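PDB 3OTN: SusD superfamily protein from Parabacteroides distasonis, which probably binds carbohydrate or another nutrient at the outer membrane. Local coordinates for residues 48-54 with 420-426; 411-416 with 430-435; 112-117 with 171-176; 228-232 with 360-364. One frame throughout, in Å; residues are numbered along the deposited sequence. Where two conformers were deposited one is given.

Contact 1: residues 48-54 with 420-426; sequences LEYMTGK and YENKMWF
Trp425 lies against Met51 (a selenomethionine), whose CB sits over one face of the indole, 3.5 Å from the centroid of the six-membered ring, in a CH-pi contact. In this SusD-family fold the pair joins the loop 48-54, between two short strands, to the start of helix 424-431. With CG anti to the backbone N (chi1 -177°), the Trp425 indole is directed toward Met51, and its CB meets Leu48 O. Both methyls of Leu48 reach the Phe426 ring, CD2 lying 3.7 Å from CZ, and CD1 in addition rests on the amide of Asn422. The polar centre is Glu49 OE2. It accepts from Asn422 ND2 at 2.9 Å through its anti lone pair, with carboxylate and amide nearly coplanar (11° apart), and from Asn422 N, which meets it almost along the C-O direction. Water 1 also donates to OE2, and water 2 links Glu49 OE1 to Tyr420 N. A leucine in place of Glu49 would probably leave Asn422 N and water 2 without this acceptor and the Asn422 amide freer to turn. Asn422 ND2 has a second acceptor in Ile45 O. Lys54 NZ forms a salt bridge with Asp437 and a hydrogen bond to the backbone O of Arg435, while Lys54 CG touches the selenium of Met424, also a selenomethionine. The Tyr420 hydroxyl donates to Lys54 O at 2.7 Å, with that oxygen at the edge of the phenol ring.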
# COMPACT_ATOMS: atom_id res chain seq x y z
N LEU A 48 5.45 -6.37 -2.05
CA LEU A 48 5.47 -5.08 -2.71
C LEU A 48 6.70 -4.24 -2.40
O LEU A 48 6.86 -3.17 -2.95
CB LEU A 48 4.20 -4.30 -2.38
CG LEU A 48 2.85 -5.00 -2.64
CD1 LEU A 48 1.71 -4.09 -2.20
CD2 LEU A 48 2.68 -5.40 -4.09
N GLU A 49 7.57 -4.73 -1.52
CA GLU A 49 8.85 -4.07 -1.23
C GLU A 49 10.06 -4.80 -1.75
O GLU A 49 11.12 -4.19 -1.96
CB GLU A 49 9.00 -3.85 0.27
CG GLU A 49 7.86 -2.97 0.89
CD GLU A 49 7.79 -1.57 0.28
OE1 GLU A 49 8.84 -0.99 -0.10
OE2 GLU A 49 6.67 -1.02 0.20
N TYR A 50 9.94 -6.10 -1.94
CA TYR A 50 11.13 -6.89 -2.31
C TYR A 50 11.63 -6.74 -3.72
O TYR A 50 12.79 -7.09 -3.98
CB TYR A 50 10.95 -8.36 -1.95
CG TYR A 50 11.17 -8.74 -0.50
CD1 TYR A 50 11.76 -7.88 0.43
CD2 TYR A 50 10.88 -10.04 -0.08
CE1 TYR A 50 12.03 -8.31 1.73
CE2 TYR A 50 11.12 -10.45 1.21
CZ TYR A 50 11.68 -9.59 2.11
OH TYR A 50 11.93 -10.06 3.39
N MSE A 51 10.85 -6.16 -4.64
CA MSE A 51 11.33 -5.98 -5.99
C MSE A 51 11.74 -4.56 -6.34
O MSE A 51 12.26 -4.35 -7.42
CB MSE A 51 10.33 -6.48 -7.03
CG MSE A 51 10.09 -7.98 -6.99
SE MSE A 51 11.68 -9.02 -7.44
CE MSE A 51 12.52 -8.08 -8.82
N THR A 52 11.59 -3.61 -5.41
CA THR A 52 11.98 -2.25 -5.69
C THR A 52 13.48 -2.07 -5.85
O THR A 52 13.91 -1.11 -6.46
CB THR A 52 11.56 -1.23 -4.59
OG1 THR A 52 12.29 -1.49 -3.39
CG2 THR A 52 10.06 -1.29 -4.31
N GLY A 53 14.27 -2.98 -5.26
CA GLY A 53 15.71 -2.80 -5.16
C GLY A 53 16.17 -1.84 -4.07
O GLY A 53 17.38 -1.55 -3.97
N LYS A 54 15.24 -1.38 -3.23
CA LYS A 54 15.52 -0.46 -2.14
C LYS A 54 15.39 -1.10 -0.74
O LYS A 54 15.51 -0.40 0.27
CB LYS A 54 14.55 0.73 -2.15
CG LYS A 54 14.27 1.37 -3.48
CD LYS A 54 15.43 2.00 -4.11
CE LYS A 54 14.98 2.89 -5.27
NZ LYS A 54 16.09 2.97 -6.27
N TYR A 420 8.51 2.60 1.71
CA TYR A 420 8.21 1.45 2.53
C TYR A 420 6.76 1.39 2.97
O TYR A 420 6.46 0.72 3.97
CB TYR A 420 9.19 1.32 3.71
CG TYR A 420 10.64 1.42 3.20
CD1 TYR A 420 11.13 0.48 2.30
CD2 TYR A 420 11.47 2.46 3.57
CE1 TYR A 420 12.43 0.56 1.80
CE2 TYR A 420 12.78 2.56 3.06
CZ TYR A 420 13.24 1.60 2.18
OH TYR A 420 14.53 1.65 1.66
N GLU A 421 5.89 2.09 2.23
CA GLU A 421 4.43 2.12 2.49
C GLU A 421 3.63 1.39 1.41
O GLU A 421 2.42 1.60 1.27
CB GLU A 421 3.94 3.58 2.56
CG GLU A 421 4.45 4.38 3.74
CD GLU A 421 3.96 5.87 3.73
OE1 GLU A 421 2.76 6.12 3.53
OE2 GLU A 421 4.79 6.77 3.91
N ASN A 422 4.30 0.50 0.66
CA ASN A 422 3.66 -0.31 -0.37
C ASN A 422 3.10 0.53 -1.52
O ASN A 422 2.03 0.21 -2.07
CB ASN A 422 2.56 -1.25 0.25
CG ASN A 422 3.13 -2.57 0.85
OD1 ASN A 422 2.34 -3.45 1.20
ND2 ASN A 422 4.45 -2.69 1.02
N LYS A 423 3.79 1.61 -1.87
CA LYS A 423 3.38 2.48 -3.01
C LYS A 423 4.36 2.49 -4.17
O LYS A 423 3.96 2.65 -5.33
CB LYS A 423 3.23 3.95 -2.55
CG LYS A 423 2.24 4.17 -1.44
CD LYS A 423 0.83 3.80 -1.86
CE LYS A 423 -0.13 3.90 -0.66
NZ LYS A 423 -1.49 3.99 -1.18
N MSE A 424 5.64 2.37 -3.83
CA MSE A 424 6.74 2.52 -4.77
C MSE A 424 6.69 1.47 -5.90
O MSE A 424 6.91 1.80 -7.08
CB MSE A 424 8.07 2.46 -3.99
CG MSE A 424 9.30 2.68 -4.79
SE MSE A 424 10.89 2.38 -3.70
CE MSE A 424 10.81 4.03 -2.62
N TRP A 425 6.44 0.20 -5.55
CA TRP A 425 6.44 -0.87 -6.56
C TRP A 425 5.34 -0.56 -7.61
O TRP A 425 5.59 -0.59 -8.81
CB TRP A 425 6.24 -2.25 -5.95
CG TRP A 425 6.30 -3.35 -6.98
CD1 TRP A 425 5.29 -4.17 -7.33
CD2 TRP A 425 7.39 -3.68 -7.84
NE1 TRP A 425 5.68 -5.02 -8.32
CE2 TRP A 425 6.97 -4.75 -8.65
CE3 TRP A 425 8.68 -3.19 -8.00
CZ2 TRP A 425 7.80 -5.33 -9.61
CZ3 TRP A 425 9.50 -3.74 -8.94
CH2 TRP A 425 9.06 -4.81 -9.74
N PHE A 426 4.15 -0.23 -7.13
CA PHE A 426 3.04 0.17 -8.02
C PHE A 426 3.37 1.42 -8.88
O PHE A 426 3.05 1.45 -10.07
CB PHE A 426 1.76 0.41 -7.22
CG PHE A 426 1.17 -0.85 -6.58
CD1 PHE A 426 1.19 -2.07 -7.23
CD2 PHE A 426 0.59 -0.78 -5.33
CE1 PHE A 426 0.63 -3.21 -6.64
CE2 PHE A 426 0.03 -1.88 -4.73
CZ PHE A 426 0.04 -3.11 -5.39
O HOH W 1 6.13 -0.65 -2.79
O HOH W 2 8.91 1.55 -0.97

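Contact 2: residues 411-416 with 430-435; sequences WDQRYF and RTRKIR. With ACT (acetate ion), chain I.
Asp412 and Arg435 form the salt bridge of this contact. Arg435 NE donates to Asp412 OD1 at 2.8 Å in an almost perfectly straight bond (179°), the oxygen lying in the guanidinium plane although NE stands well above the plane of the carboxylate. A second, weak bond of 3.4 Å runs from Arg435 NH2 to Asp412 OD2. Tyr442 also hydrogen-bonds Asp412 OD1, and an acetate, probably from the crystallisation liquor, takes both NH1 and NH2 of Arg435 through one oxygen. Close by, Arg414 NE and Arg430 NH2 each form a salt bridge with Asp427, and Arg430 NH1 forms another with Glu369. Of the uncharged polar links, Arg435 N donates to Tyr415 OH at 3.1 Å, and water 3 joins that hydroxyl to Lys433 O. Van der Waals and ring packing accompanies these bonds. Arg435 CB lies over one face of the Tyr415 ring, 3.8 Å from its centroid, and the chain then runs extended from CG to NE. This carries the guanidinium past Tyr415 to Phe416, whose CZ stands over its centre, the two planes 60° apart. Trp411 CZ2 meets Thr431 CG2 at 3.6 Å, while its indole N-H is bonded to Glu369. The contact thus sets helix 403-418 against the end of helix 424-431 and strand 433-435, between which the chain turns back at Arg432, with positive phi; strand 442-444 pairs antiparallel with 433-435, and helix 360-375 touches Arg414.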
# COMPACT_ATOMS: atom_id res chain seq x y z
N TRP A 411 7.63 12.59 -8.46
CA TRP A 411 8.10 11.23 -8.30
C TRP A 411 9.11 11.15 -7.14
O TRP A 411 8.98 10.27 -6.28
CB TRP A 411 8.72 10.69 -9.56
CG TRP A 411 7.76 10.37 -10.67
CD1 TRP A 411 6.38 10.25 -10.58
CD2 TRP A 411 8.10 10.11 -12.02
NE1 TRP A 411 5.87 9.93 -11.82
CE2 TRP A 411 6.90 9.85 -12.72
CE3 TRP A 411 9.31 10.10 -12.73
CZ2 TRP A 411 6.88 9.55 -14.08
CZ3 TRP A 411 9.29 9.79 -14.10
CH2 TRP A 411 8.08 9.53 -14.75
N ASP A 412 10.08 12.08 -7.11
CA ASP A 412 11.08 12.07 -6.04
C ASP A 412 10.41 12.09 -4.66
O ASP A 412 10.74 11.27 -3.77
CB ASP A 412 12.04 13.26 -6.15
CG ASP A 412 13.22 13.02 -7.12
OD1 ASP A 412 13.29 11.99 -7.84
OD2 ASP A 412 14.09 13.90 -7.16
N GLN A 413 9.47 13.02 -4.48
CA GLN A 413 8.79 13.11 -3.20
C GLN A 413 7.94 11.87 -2.88
O GLN A 413 7.79 11.53 -1.72
CB GLN A 413 8.01 14.42 -3.04
CG GLN A 413 8.88 15.67 -3.13
CD GLN A 413 10.10 15.60 -2.24
OE1 GLN A 413 10.02 15.10 -1.12
NE2 GLN A 413 11.23 16.09 -2.72
N ARG A 414 7.44 11.19 -3.91
CA ARG A 414 6.77 9.93 -3.70
C ARG A 414 7.76 8.89 -3.14
O ARG A 414 7.42 8.18 -2.19
CB ARG A 414 6.12 9.42 -4.98
CG ARG A 414 4.89 10.25 -5.39
CD ARG A 414 4.16 9.61 -6.58
NE ARG A 414 3.54 8.37 -6.12
CZ ARG A 414 2.43 8.29 -5.42
NH1 ARG A 414 1.71 9.37 -5.14
NH2 ARG A 414 2.01 7.11 -5.01
N TYR A 415 8.94 8.79 -3.74
CA TYR A 415 9.95 7.85 -3.26
C TYR A 415 10.36 8.23 -1.82
O TYR A 415 10.36 7.39 -0.92
CB TYR A 415 11.20 7.85 -4.13
CG TYR A 415 11.13 6.93 -5.36
CD1 TYR A 415 10.28 7.21 -6.43
CD2 TYR A 415 11.97 5.83 -5.46
CE1 TYR A 415 10.26 6.41 -7.58
CE2 TYR A 415 11.94 5.02 -6.59
CZ TYR A 415 11.11 5.31 -7.64
OH TYR A 415 11.11 4.48 -8.72
N PHE A 416 10.69 9.50 -1.63
CA PHE A 416 11.26 9.94 -0.37
C PHE A 416 10.26 9.98 0.78
O PHE A 416 10.64 9.63 1.91
CB PHE A 416 11.97 11.26 -0.50
CG PHE A 416 13.17 11.24 -1.47
CD1 PHE A 416 14.12 10.21 -1.42
CD2 PHE A 416 13.34 12.25 -2.38
CE1 PHE A 416 15.22 10.22 -2.31
CE2 PHE A 416 14.44 12.27 -3.26
CZ PHE A 416 15.37 11.24 -3.21
N ARG A 430 3.39 1.42 -13.13
CA ARG A 430 2.56 2.30 -13.95
C ARG A 430 3.35 3.32 -14.77
O ARG A 430 2.86 3.74 -15.82
CB ARG A 430 1.42 2.96 -13.12
CG ARG A 430 1.86 3.99 -12.15
CD ARG A 430 0.67 4.52 -11.34
NE ARG A 430 1.18 5.34 -10.27
CZ ARG A 430 1.71 6.56 -10.44
NH1 ARG A 430 1.73 7.15 -11.65
NH2 ARG A 430 2.21 7.19 -9.41
N THR A 431 4.56 3.67 -14.34
CA THR A 431 5.43 4.54 -15.11
C THR A 431 6.42 3.74 -15.97
O THR A 431 6.94 4.27 -16.94
CB THR A 431 6.24 5.49 -14.20
OG1 THR A 431 7.12 4.75 -13.33
CG2 THR A 431 5.33 6.34 -13.36
N ARG A 432 6.69 2.48 -15.61
CA ARG A 432 7.81 1.67 -16.16
C ARG A 432 9.14 2.44 -16.09
O ARG A 432 9.95 2.37 -17.01
CB ARG A 432 7.50 1.14 -17.57
CG ARG A 432 6.44 0.03 -17.49
CD ARG A 432 6.16 -0.64 -18.77
NE ARG A 432 4.99 -1.52 -18.61
CZ ARG A 432 4.40 -2.16 -19.62
NH1 ARG A 432 4.87 -2.02 -20.85
NH2 ARG A 432 3.33 -2.92 -19.42
N LYS A 433 9.32 3.14 -14.97
CA LYS A 433 10.54 3.86 -14.65
C LYS A 433 10.98 3.50 -13.24
O LYS A 433 10.15 3.36 -12.34
CB LYS A 433 10.35 5.39 -14.75
CG LYS A 433 9.94 5.90 -16.14
CD LYS A 433 11.10 6.05 -17.08
CE LYS A 433 10.65 6.68 -18.40
NZ LYS A 433 11.81 6.63 -19.33
N ILE A 434 12.29 3.37 -13.05
CA ILE A 434 12.89 3.11 -11.74
C ILE A 434 13.90 4.24 -11.44
O ILE A 434 14.80 4.55 -12.26
CB ILE A 434 13.61 1.77 -11.76
CG1 ILE A 434 12.58 0.63 -11.73
CG2 ILE A 434 14.60 1.64 -10.60
CD1 ILE A 434 13.20 -0.77 -11.89
N ARG A 435 13.76 4.85 -10.26
CA ARG A 435 14.71 5.87 -9.84
C ARG A 435 16.06 5.21 -9.49
O ARG A 435 16.13 4.35 -8.63
CB ARG A 435 14.18 6.65 -8.64
CG ARG A 435 14.95 7.92 -8.37
CD ARG A 435 14.50 8.60 -7.08
NE ARG A 435 15.01 9.97 -7.04
CZ ARG A 435 16.22 10.33 -6.65
NH1 ARG A 435 17.14 9.44 -6.23
NH2 ARG A 435 16.54 11.61 -6.68
C ACT I . 20.51 11.62 -5.90
O ACT I . 19.44 11.12 -5.45
OXT ACT I . 21.46 10.83 -5.97
CH3 ACT I . 20.68 13.05 -6.35
O HOH W 3 9.22 5.01 -10.45

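Contact 3: residues 112-117 with 171-176; sequences NGYMAE and AEQSDL
Ser174 OG, which touches Ala116 CB at 3.2 Å, is gripped from two sides within its own turn: it donates to Ala171 O at 2.7 Å, in the carbonyl plane and on a lone pair, and accepts from Leu176 N, closing an ST turn. Ala171 O also receives Ser174 N, which ties the turn to the last residues of helix 156-172. The hydroxyl owes this double role to its first torsion (chi1 82°), which holds OG between the backbone N and the carbonyl carbon, directly beside the main-chain groups it serves. Across the contact, Asn112 extends from helix 108-133 with CG anti to its own N, and its OD1 accepts from Asp175 N at 2.9 Å, with an N-H...O angle of 164°; the donor is tilted 25° from the plane of the amide carbonyl. The other end of the same amide, ND2, gives a hydrogen bond to water 4, which donates to Gln173 O, and the amide thereby reaches the turn at Gln173 and at Asp175. Asp175 sends its carboxylate back to Ser109 on the same helix.

Next to these polar links the packing is apolar. Ala116 CB faces Leu176 CG at 3.8 Å and Ala171 CB at 4.1 Å, and the two alanines let the backbones approach to 4.5 Å between their CA atoms. Leu176 CD2 meets Glu117 CG at 3.7 Å, the side chains crossing at a slant; the Glu117 carboxylate is held by Tyr27 and Arg184. The C-terminal end of helix 156-172 and the turn after it thus pack on helix 108-133, consistent with the TPR-like helical region of SusD proteins.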
# COMPACT_ATOMS: atom_id res chain seq x y z
N ASN A 112 -28.18 2.02 1.01
CA ASN A 112 -27.35 2.63 -0.06
C ASN A 112 -25.90 2.87 0.39
O ASN A 112 -24.95 2.55 -0.33
CB ASN A 112 -28.01 3.95 -0.51
CG ASN A 112 -27.22 4.68 -1.60
OD1 ASN A 112 -26.23 5.37 -1.33
ND2 ASN A 112 -27.69 4.56 -2.84
N GLY A 113 -25.72 3.40 1.60
CA GLY A 113 -24.38 3.61 2.18
C GLY A 113 -23.62 2.33 2.34
O GLY A 113 -22.45 2.22 1.94
N TYR A 114 -24.30 1.33 2.89
CA TYR A 114 -23.71 0.05 3.12
C TYR A 114 -23.24 -0.60 1.82
O TYR A 114 -22.15 -1.13 1.77
CB TYR A 114 -24.70 -0.87 3.84
CG TYR A 114 -24.95 -0.58 5.31
CD1 TYR A 114 -24.06 0.16 6.10
CD2 TYR A 114 -26.07 -1.13 5.94
CE1 TYR A 114 -24.30 0.39 7.45
CE2 TYR A 114 -26.33 -0.91 7.31
CZ TYR A 114 -25.42 -0.17 8.05
OH TYR A 114 -25.67 0.03 9.38
N MSE A 115 -24.06 -0.52 0.77
CA MSE A 115 -23.71 -1.12 -0.50
C MSE A 115 -22.54 -0.36 -1.13
O MSE A 115 -21.67 -0.98 -1.76
CB MSE A 115 -24.93 -1.22 -1.43
CG MSE A 115 -25.99 -2.23 -0.93
SE MSE A 115 -27.63 -2.32 -2.06
CE MSE A 115 -28.06 -0.43 -2.04
N ALA A 116 -22.48 0.96 -0.91
CA ALA A 116 -21.32 1.76 -1.35
C ALA A 116 -20.02 1.29 -0.69
O ALA A 116 -18.95 1.28 -1.31
CB ALA A 116 -21.56 3.27 -1.09
N GLU A 117 -20.08 0.91 0.58
CA GLU A 117 -18.87 0.46 1.29
C GLU A 117 -18.36 -0.85 0.64
O GLU A 117 -17.17 -1.05 0.46
CB GLU A 117 -19.16 0.23 2.78
CG GLU A 117 -19.56 1.48 3.58
CD GLU A 117 -19.87 1.21 5.04
OE1 GLU A 117 -19.16 0.43 5.70
OE2 GLU A 117 -20.85 1.79 5.54
N ALA A 171 -20.31 4.10 -6.05
CA ALA A 171 -20.05 4.48 -4.64
C ALA A 171 -19.95 6.01 -4.48
O ALA A 171 -20.43 6.62 -3.51
CB ALA A 171 -18.77 3.76 -4.11
N GLU A 172 -19.33 6.64 -5.48
CA GLU A 172 -19.22 8.09 -5.56
C GLU A 172 -20.59 8.84 -5.59
O GLU A 172 -20.71 9.98 -5.13
CB GLU A 172 -18.43 8.40 -6.83
CG GLU A 172 -17.79 9.68 -6.86
CD GLU A 172 -16.85 9.82 -8.04
OE1 GLU A 172 -17.23 9.48 -9.22
OE2 GLU A 172 -15.75 10.34 -7.78
N GLN A 173 -21.61 8.19 -6.13
CA GLN A 173 -22.96 8.77 -6.19
C GLN A 173 -23.85 8.33 -5.03
O GLN A 173 -25.07 8.43 -5.13
CB GLN A 173 -23.63 8.43 -7.55
CG GLN A 173 -22.90 9.06 -8.76
CD GLN A 173 -22.76 10.60 -8.65
OE1 GLN A 173 -23.66 11.29 -8.15
NE2 GLN A 173 -21.64 11.12 -9.12
N SER A 174 -23.26 7.90 -3.92
CA SER A 174 -24.02 7.32 -2.81
C SER A 174 -24.16 8.29 -1.66
O SER A 174 -23.62 9.40 -1.68
CB SER A 174 -23.29 6.06 -2.34
OG SER A 174 -22.23 6.40 -1.46
N ASP A 175 -24.83 7.83 -0.61
CA ASP A 175 -24.98 8.56 0.64
C ASP A 175 -23.81 8.45 1.67
O ASP A 175 -23.98 8.87 2.81
CB ASP A 175 -26.32 8.15 1.28
CG ASP A 175 -27.53 8.61 0.45
OD1 ASP A 175 -27.37 9.56 -0.37
OD2 ASP A 175 -28.63 8.04 0.62
N LEU A 176 -22.63 7.97 1.27
CA LEU A 176 -21.49 7.81 2.20
C LEU A 176 -20.98 9.11 2.79
O LEU A 176 -20.80 10.07 2.05
CB LEU A 176 -20.26 7.19 1.49
CG LEU A 176 -20.02 5.71 1.35
CD1 LEU A 176 -18.69 5.52 0.54
CD2 LEU A 176 -19.95 5.08 2.73
O HOH W 4 -26.92 6.45 -4.93

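Contact 4: residues 228-232 with 360-364; sequences EYTLF and YTDVL. With EDO (1,2-ethanediol), chain S.
Tyr360 presents one face of its ring to Tyr229, whose CB stands 3.8 Å from the ring centroid and 17° off the normal, a CH-pi contact. The Tyr229 ring leads away from this meeting, so that its CB and backbone, and not its phenol, do the touching. Tyr360 has CG anti to its backbone N (chi1 -166°), and this throws the ring out from the first turn of helix 360-375 across the loop 228-232. Leu364 CD2, one turn later, lies over the opposite face, and the ring is sandwiched between the loop and its own helix. At the ring edge, near its plane, stands Leu231 N. The side chain of Leu231 crosses Tyr360 at about a right angle, its CD2 lying 4.0 Å from Tyr360 CD2. It then reaches tip to tip toward Leu364, with Leu231 CD2 and Leu364 CD1 3.6 Å apart. The same methyl carbon of Leu231 meets Thr361 OG1 at 3.3 Å, a hydroxyl bonded to Glu248 and Arg392. Were Tyr360 an alanine, a gap would probably open between Tyr229 CB and Leu364 CD2, and the ethanediol would lose its hydroxyl partner. The Tyr360 hydroxyl hydrogen-bonds O2 of this ethanediol, probably from the crystallisation liquor, at 3.0 Å; Gln381 and Gln388 also bind it. No hydrogen bond links the two segments directly; they meet by van der Waals and CH-pi contact, and the fit probably rests mainly on shape.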
# COMPACT_ATOMS: atom_id res chain seq x y z
N GLU A 228 -11.34 18.01 5.01
CA GLU A 228 -11.53 16.97 6.01
C GLU A 228 -10.23 16.29 6.41
O GLU A 228 -10.26 15.43 7.28
CB GLU A 228 -12.40 15.87 5.42
CG GLU A 228 -13.74 16.37 4.92
CD GLU A 228 -14.85 16.22 5.91
OE1 GLU A 228 -14.58 15.99 7.10
OE2 GLU A 228 -16.01 16.36 5.47
N TYR A 229 -9.13 16.59 5.71
CA TYR A 229 -7.81 16.00 5.99
C TYR A 229 -6.79 17.13 6.02
O TYR A 229 -6.94 18.14 5.32
CB TYR A 229 -7.42 14.95 4.93
CG TYR A 229 -8.47 13.87 4.75
CD1 TYR A 229 -8.59 12.84 5.66
CD2 TYR A 229 -9.42 13.95 3.73
CE1 TYR A 229 -9.59 11.87 5.56
CE2 TYR A 229 -10.42 12.98 3.59
CZ TYR A 229 -10.50 11.95 4.51
OH TYR A 229 -11.45 10.97 4.39
N THR A 230 -5.75 16.94 6.82
CA THR A 230 -4.68 17.91 6.99
C THR A 230 -3.37 17.16 7.00
O THR A 230 -3.33 15.99 7.39
CB THR A 230 -4.81 18.69 8.33
OG1 THR A 230 -5.00 17.74 9.39
CG2 THR A 230 -5.99 19.63 8.32
N LEU A 231 -2.31 17.80 6.53
CA LEU A 231 -0.98 17.22 6.55
C LEU A 231 -0.45 17.18 8.00
O LEU A 231 -0.65 18.11 8.78
CB LEU A 231 -0.03 18.04 5.68
CG LEU A 231 -0.15 17.90 4.16
CD1 LEU A 231 0.82 18.89 3.46
CD2 LEU A 231 0.10 16.47 3.70
N PHE A 232 0.22 16.09 8.37
CA PHE A 232 0.95 16.03 9.64
C PHE A 232 2.12 17.00 9.55
O PHE A 232 2.72 17.17 8.50
CB PHE A 232 1.53 14.62 9.89
CG PHE A 232 0.49 13.57 10.12
CD1 PHE A 232 -0.53 13.78 11.04
CD2 PHE A 232 0.56 12.35 9.46
CE1 PHE A 232 -1.50 12.79 11.28
CE2 PHE A 232 -0.42 11.36 9.70
CZ PHE A 232 -1.43 11.59 10.59
N TYR A 360 -3.35 11.29 3.18
CA TYR A 360 -3.45 12.55 2.44
C TYR A 360 -2.21 12.93 1.66
O TYR A 360 -2.33 13.45 0.53
CB TYR A 360 -3.80 13.65 3.43
CG TYR A 360 -4.28 14.97 2.87
CD1 TYR A 360 -5.28 15.02 1.91
CD2 TYR A 360 -3.83 16.15 3.42
CE1 TYR A 360 -5.76 16.23 1.48
CE2 TYR A 360 -4.30 17.37 2.99
CZ TYR A 360 -5.27 17.40 2.03
OH TYR A 360 -5.72 18.60 1.60
N THR A 361 -1.02 12.66 2.20
CA THR A 361 0.22 12.98 1.43
C THR A 361 0.25 12.32 0.04
O THR A 361 0.58 12.97 -0.96
CB THR A 361 1.52 12.68 2.20
OG1 THR A 361 1.59 13.52 3.35
CG2 THR A 361 2.78 12.93 1.33
N ASP A 362 -0.14 11.04 -0.01
CA ASP A 362 -0.24 10.27 -1.25
C ASP A 362 -1.24 10.92 -2.19
O ASP A 362 -0.96 11.12 -3.36
CB ASP A 362 -0.69 8.85 -0.90
CG ASP A 362 -0.60 7.84 -2.06
OD1 ASP A 362 -0.19 8.14 -3.22
OD2 ASP A 362 -0.96 6.66 -1.76
N VAL A 363 -2.39 11.33 -1.65
CA VAL A 363 -3.43 11.93 -2.48
C VAL A 363 -2.94 13.27 -3.07
O VAL A 363 -3.19 13.53 -4.24
CB VAL A 363 -4.74 12.12 -1.74
CG1 VAL A 363 -5.76 12.87 -2.63
CG2 VAL A 363 -5.31 10.76 -1.31
N LEU A 364 -2.28 14.10 -2.27
CA LEU A 364 -1.69 15.35 -2.76
C LEU A 364 -0.68 15.12 -3.92
O LEU A 364 -0.73 15.80 -4.96
CB LEU A 364 -0.99 16.09 -1.63
CG LEU A 364 -1.82 16.60 -0.43
CD1 LEU A 364 -1.00 17.53 0.46
CD2 LEU A 364 -3.07 17.29 -0.93
C1 EDO S . -3.28 22.02 -0.23
O1 EDO S . -2.44 23.10 -0.65
C2 EDO S . -2.59 21.24 0.88
O2 EDO S . -3.58 20.71 1.77

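Overall arrangement
Contacts 1 and 2 lie 10 Å apart between centres, share helix 424-431 and cross along the chain; they meet where Lys54 NZ reaches Arg435 O and the selenomethionine Met424 packs on Tyr415. Contact 4 is tied to both through Asp362, which forms salt bridges with Lys423 of contact 1 and Arg414 of contact 2, although its centre is 21 and 19 Å from theirs. Contact 3 stands apart, with nearest atoms about 17 Å from contact 1 and about 9 Å from contact 4. Contacts 3 and 4 are nested, one after the other, within the long loop closed by contact 1, which brings early and late parts of the sequence together near the chain centre.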